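Local coordinates for TetR family transcriptional regulator (Streptomyces coelicolor, PDB 6SRN), which probably represses transcription as a TetR-type DNA-binding regulator in the control of antibiotic production and binds a furan-carboxylic acid bacterial hormone, at residues G99-H111 with L150-L164. Numbering follows the deposited sequence.
Sequences GFTPLETVEEMLH and LLEVPLQDAREAGQL
In the ligand-binding domain of this TetR-family regulator, the amino end of helix 102-119 is clamped by Gln163, just past the end of helix 145-161; residues 102-111 and 150-161 run roughly antiparallel, the axes of these segments 8.3 Å apart at closest approach and 152° between their directions. Gln163 stretches out from its backbone (chi1 -172°), which carries its amide across to the start of the other helix. NE2 donates to Thr101 OG1 at 2.9 Å, almost straight (170°) and within the amide plane, while OE1 accepts from Leu103 N at 3.0 Å, the donor standing above the carbonyl plane. Thr101 is the N-cap; its OG1 also accepts from Glu104 N, and Glu104 OE1 takes Thr101 N in return, a capping box. A Schellman turn at Gly162 closes helix 145-161 and brings Gln163 into position.

Along the helices from this clamp the contact is apolar. Pro102 rests on the last turns of helix 145-161, its CB 3.3 Å from Pro154 O and 3.9 Å from Ala158 CB, with CG against Asp157 CB. Leu103 lays its CB on the Gln163 amide, and its CD2 touches both Leu155 CD2 and Leu164 CD1; Phe209 of helix 197-212 also packs on it. Val106 turns CG2 to Pro154 CG (3.8 Å) and Leu155 CG, and CG1 to Leu151 CD2. Farther along, the bent chain of Met109 delivers CE to Leu150 CD2 at 3.7 Å, and Leu110 CD2 meets Leu151 CD1 at 4.2 Å. Leu110 also touches the bound furan ligand. One amide, donating and accepting, thus ties down the helix start with the capping box, OE1 satisfying a first-turn N-H, and this polar grip passes through apolar contacts from Pro102 to Leu110 toward the hormone pocket.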
loop_
_atom_site.group_PDB
_atom_site.type_symbol
_atom_site.label_atom_id
_atom_site.label_comp_id
_atom_site.label_asym_id
_atom_site.label_seq_id
_atom_site.Cartn_x
_atom_site.Cartn_y
_atom_site.Cartn_z
ATOM N N GLY A 99 3.589 27.684 -15.215
ATOM C CA GLY A 99 3.501 28.656 -14.172
ATOM C C GLY A 99 2.646 28.255 -13.012
ATOM O O GLY A 99 2.240 29.108 -12.226
ATOM N N PHE A 100 2.392 26.956 -12.865
ATOM C CA PHE A 100 1.710 26.511 -11.646
ATOM C C PHE A 100 2.630 26.725 -10.418
ATOM O O PHE A 100 3.838 26.598 -10.540
ATOM C CB PHE A 100 1.194 25.074 -11.774
ATOM C CG PHE A 100 0.061 24.959 -12.751
ATOM C CD1 PHE A 100 -1.230 25.253 -12.374
ATOM C CD2 PHE A 100 0.306 24.602 -14.067
ATOM C CE1 PHE A 100 -2.253 25.151 -13.291
ATOM C CE2 PHE A 100 -0.720 24.499 -14.987
ATOM C CZ PHE A 100 -2.003 24.768 -14.587
ATOM N N THR A 101 2.046 27.089 -9.293
ATOM C CA THR A 101 2.797 27.267 -8.038
ATOM C C THR A 101 3.396 25.946 -7.562
ATOM O O THR A 101 3.011 24.896 -8.041
ATOM C CB THR A 101 1.905 27.804 -6.893
ATOM O OG1 THR A 101 0.912 26.833 -6.506
ATOM C CG2 THR A 101 1.257 29.154 -7.263
ATOM N N PRO A 102 4.376 26.020 -6.667
ATOM C CA PRO A 102 4.996 24.778 -6.196
ATOM C C PRO A 102 3.992 23.742 -5.682
ATOM O O PRO A 102 4.035 22.558 -6.064
ATOM C CB PRO A 102 5.927 25.284 -5.087
ATOM C CG PRO A 102 6.403 26.621 -5.651
ATOM C CD PRO A 102 5.126 27.197 -6.177
ATOM N N LEU A 103 3.046 24.142 -4.847
ATOM C CA LEU A 103 2.119 23.178 -4.283
ATOM C C LEU A 103 1.109 22.686 -5.344
ATOM O O LEU A 103 0.747 21.520 -5.340
ATOM C CB LEU A 103 1.338 23.797 -3.135
ATOM C CG LEU A 103 1.544 23.322 -1.719
ATOM C CD1 LEU A 103 0.302 23.738 -0.926
ATOM C CD2 LEU A 103 1.876 21.867 -1.623
ATOM N N GLU A 104 0.669 23.568 -6.250
ATOM C CA GLU A 104 -0.216 23.160 -7.372
ATOM C C GLU A 104 0.492 22.185 -8.307
ATOM O O GLU A 104 -0.154 21.328 -8.883
ATOM C CB GLU A 104 -0.583 24.382 -8.199
ATOM C CG GLU A 104 -1.648 25.210 -7.532
ATOM C CD GLU A 104 -1.947 26.431 -8.366
ATOM O OE1 GLU A 104 -1.023 26.872 -9.111
ATOM O OE2 GLU A 104 -3.095 26.886 -8.355
ATOM N N THR A 105 1.806 22.289 -8.419
ATOM C CA THR A 105 2.593 21.368 -9.251
ATOM C C THR A 105 2.513 19.981 -8.625
ATOM O O THR A 105 2.283 18.980 -9.348
ATOM C CB THR A 105 4.043 21.850 -9.376
ATOM O OG1 THR A 105 4.062 23.115 -10.082
ATOM C CG2 THR A 105 4.948 20.852 -10.069
ATOM N N VAL A 106 2.729 19.897 -7.322
ATOM C CA VAL A 106 2.606 18.603 -6.599
ATOM C C VAL A 106 1.189 18.040 -6.773
ATOM O O VAL A 106 1.002 16.855 -7.104
ATOM C CB VAL A 106 2.909 18.767 -5.119
ATOM C CG1 VAL A 106 2.734 17.463 -4.362
ATOM C CG2 VAL A 106 4.330 19.277 -4.887
ATOM N N GLU A 107 0.156 18.866 -6.585
ATOM C CA GLU A 107 -1.209 18.437 -6.761
ATOM C C GLU A 107 -1.459 17.867 -8.156
ATOM O O GLU A 107 -2.078 16.792 -8.288
ATOM C CB GLU A 107 -2.180 19.578 -6.553
ATOM C CG GLU A 107 -2.412 20.012 -5.149
ATOM C CD GLU A 107 -3.509 21.055 -5.222
ATOM O OE1 GLU A 107 -4.706 20.661 -5.470
ATOM O OE2 GLU A 107 -3.142 22.229 -5.175
ATOM N N GLU A 108 -1.006 18.584 -9.192
ATOM C CA GLU A 108 -1.307 18.167 -10.551
ATOM C C GLU A 108 -0.517 16.896 -10.908
ATOM O O GLU A 108 -1.015 16.033 -11.660
ATOM C CB GLU A 108 -1.053 19.279 -11.557
ATOM C CG GLU A 108 -1.356 18.904 -12.992
ATOM C CD GLU A 108 -2.763 18.412 -13.308
ATOM O OE1 GLU A 108 -3.698 18.600 -12.494
ATOM O OE2 GLU A 108 -2.904 17.843 -14.417
ATOM N N MET A 109 0.703 16.761 -10.404
ATOM C CA MET A 109 1.434 15.504 -10.624
ATOM C C MET A 109 0.675 14.305 -10.093
ATOM O O MET A 109 0.582 13.258 -10.746
ATOM C CB MET A 109 2.810 15.586 -9.973
ATOM C CG MET A 109 3.740 16.502 -10.743
ATOM S SD MET A 109 4.301 15.791 -12.270
ATOM C CE MET A 109 5.416 14.529 -11.655
ATOM N N LEU A 110 0.125 14.436 -8.888
ATOM C CA LEU A 110 -0.584 13.310 -8.270
ATOM C C LEU A 110 -1.949 13.071 -8.973
ATOM O O LEU A 110 -2.388 11.933 -9.131
ATOM C CB LEU A 110 -0.716 13.480 -6.740
ATOM C CG LEU A 110 0.651 13.453 -6.037
ATOM C CD1 LEU A 110 0.447 13.896 -4.588
ATOM C CD2 LEU A 110 1.287 12.063 -6.076
ATOM N N HIS A 111 -2.596 14.125 -9.420
ATOM C CA HIS A 111 -3.784 13.987 -10.284
ATOM C C HIS A 111 -3.444 13.166 -11.512
ATOM O O HIS A 111 -4.141 12.199 -11.849
ATOM C CB HIS A 111 -4.206 15.410 -10.682
ATOM C CG HIS A 111 -5.403 15.500 -11.561
ATOM N ND1 HIS A 111 -5.670 16.647 -12.290
ATOM C CD2 HIS A 111 -6.332 14.597 -11.933
ATOM C CE1 HIS A 111 -6.792 16.462 -12.991
ATOM N NE2 HIS A 111 -7.224 15.229 -12.774
ATOM N N LEU A 150 11.343 13.222 -6.302
ATOM C CA LEU A 150 10.730 14.096 -7.276
ATOM C C LEU A 150 9.902 15.200 -6.636
ATOM O O LEU A 150 10.065 16.374 -6.954
ATOM C CB LEU A 150 9.922 13.269 -8.295
ATOM C CG LEU A 150 9.318 14.027 -9.471
ATOM C CD1 LEU A 150 10.376 14.697 -10.327
ATOM C CD2 LEU A 150 8.497 13.067 -10.306
ATOM N N LEU A 151 9.058 14.862 -5.681
ATOM C CA LEU A 151 8.125 15.830 -5.068
ATOM C C LEU A 151 8.782 16.732 -4.019
ATOM O O LEU A 151 8.338 17.826 -3.720
ATOM C CB LEU A 151 6.952 15.096 -4.403
ATOM C CG LEU A 151 6.035 14.306 -5.354
ATOM C CD1 LEU A 151 4.845 13.760 -4.587
ATOM C CD2 LEU A 151 5.582 15.149 -6.529
ATOM N N GLU A 152 9.854 16.250 -3.422
ATOM C CA GLU A 152 10.529 17.047 -2.401
ATOM C C GLU A 152 10.958 18.438 -2.913
ATOM O O GLU A 152 10.944 19.418 -2.173
ATOM C CB GLU A 152 11.755 16.242 -1.951
ATOM C CG GLU A 152 12.148 16.393 -0.531
ATOM C CD GLU A 152 13.272 15.410 -0.180
ATOM O OE1 GLU A 152 13.896 14.758 -1.085
ATOM O OE2 GLU A 152 13.492 15.251 1.006
ATOM N N VAL A 153 11.393 18.509 -4.170
ATOM C CA VAL A 153 11.886 19.737 -4.768
ATOM C C VAL A 153 10.830 20.849 -4.787
ATOM O O VAL A 153 11.055 21.928 -4.178
ATOM C CB VAL A 153 12.466 19.502 -6.166
ATOM C CG1 VAL A 153 12.898 20.823 -6.818
ATOM C CG2 VAL A 153 13.657 18.567 -6.078
ATOM N N PRO A 154 9.669 20.630 -5.453
ATOM C CA PRO A 154 8.627 21.661 -5.319
ATOM C C PRO A 154 8.135 21.906 -3.916
ATOM O O PRO A 154 7.746 23.012 -3.599
ATOM C CB PRO A 154 7.494 21.155 -6.234
ATOM C CG PRO A 154 7.771 19.726 -6.404
ATOM C CD PRO A 154 9.264 19.570 -6.389
ATOM N N LEU A 155 8.153 20.895 -3.051
ATOM C CA LEU A 155 7.756 21.109 -1.698
ATOM C C LEU A 155 8.755 22.010 -0.950
ATOM O O LEU A 155 8.333 22.804 -0.106
ATOM C CB LEU A 155 7.599 19.772 -0.978
ATOM C CG LEU A 155 6.331 19.014 -1.395
ATOM C CD1 LEU A 155 6.428 17.571 -0.891
ATOM C CD2 LEU A 155 5.054 19.666 -0.914
ATOM N N GLN A 156 10.047 21.898 -1.263
ATOM C CA GLN A 156 11.054 22.847 -0.723
ATOM C C GLN A 156 10.773 24.244 -1.190
ATOM O O GLN A 156 10.868 25.188 -0.417
ATOM C CB GLN A 156 12.469 22.461 -1.106
ATOM C CG GLN A 156 13.525 23.392 -0.538
ATOM C CD GLN A 156 13.486 23.473 0.978
ATOM O OE1 GLN A 156 13.263 22.468 1.659
ATOM N NE2 GLN A 156 13.702 24.686 1.516
ATOM N N ASP A 157 10.460 24.400 -2.468
ATOM C CA ASP A 157 10.116 25.716 -2.985
ATOM C C ASP A 157 8.880 26.284 -2.292
ATOM O O ASP A 157 8.778 27.488 -2.034
ATOM C CB ASP A 157 9.875 25.662 -4.494
ATOM C CG ASP A 157 11.177 25.468 -5.298
ATOM O OD1 ASP A 157 12.302 25.584 -4.754
ATOM O OD2 ASP A 157 11.038 25.162 -6.483
ATOM N N ALA A 158 7.891 25.407 -2.051
ATOM C CA ALA A 158 6.669 25.829 -1.389
ATOM C C ALA A 158 6.989 26.361 -0.003
ATOM O O ALA A 158 6.462 27.391 0.408
ATOM C CB ALA A 158 5.680 24.654 -1.267
ATOM N N ARG A 159 7.872 25.657 0.710
ATOM C CA ARG A 159 8.295 26.125 2.042
ATOM C C ARG A 159 8.943 27.512 1.955
ATOM O O ARG A 159 8.562 28.414 2.678
ATOM C CB ARG A 159 9.244 25.154 2.730
ATOM C CG ARG A 159 9.780 25.765 4.043
ATOM C CD ARG A 159 10.451 24.848 5.032
ATOM N NE ARG A 159 11.644 24.209 4.514
ATOM C CZ ARG A 159 12.422 23.377 5.216
ATOM N NH1 ARG A 159 12.142 23.079 6.495
ATOM N NH2 ARG A 159 13.485 22.836 4.636
ATOM N N GLU A 160 9.939 27.653 1.095
ATOM C CA GLU A 160 10.682 28.925 0.942
ATOM C C GLU A 160 9.772 30.070 0.511
ATOM O O GLU A 160 10.012 31.253 0.840
ATOM C CB GLU A 160 11.730 28.765 -0.145
ATOM C CG GLU A 160 13.090 28.214 0.233
ATOM C CD GLU A 160 14.184 28.939 -0.610
ATOM O OE1 GLU A 160 14.143 28.867 -1.858
ATOM O OE2 GLU A 160 15.069 29.627 -0.061
ATOM N N ALA A 161 8.768 29.727 -0.279
ATOM C CA ALA A 161 7.805 30.671 -0.797
ATOM C C ALA A 161 6.786 31.126 0.252
ATOM O O ALA A 161 6.081 32.076 0.045
ATOM C CB ALA A 161 7.070 30.060 -1.973
ATOM N N GLY A 162 6.657 30.414 1.360
ATOM C CA GLY A 162 5.592 30.708 2.315
ATOM C C GLY A 162 4.247 30.071 1.984
ATOM O O GLY A 162 3.201 30.437 2.539
ATOM N N GLN A 163 4.253 29.089 1.081
ATOM C CA GLN A 163 3.023 28.435 0.676
ATOM C C GLN A 163 2.642 27.296 1.618
ATOM O O GLN A 163 1.476 26.880 1.730
ATOM C CB GLN A 163 3.246 27.925 -0.761
ATOM C CG GLN A 163 2.014 27.385 -1.420
ATOM C CD GLN A 163 2.188 27.150 -2.913
ATOM O OE1 GLN A 163 3.256 26.767 -3.418
ATOM N NE2 GLN A 163 1.117 27.388 -3.630
ATOM N N LEU A 164 3.657 26.759 2.281
ATOM C CA LEU A 164 3.520 25.540 3.070
ATOM C C LEU A 164 3.325 25.970 4.525
ATOM O O LEU A 164 4.000 26.898 5.014
ATOM C CB LEU A 164 4.767 24.692 2.855
ATOM C CG LEU A 164 4.787 23.188 2.927
ATOM C CD1 LEU A 164 3.904 22.624 1.822
ATOM C CD2 LEU A 164 6.208 22.697 2.784
#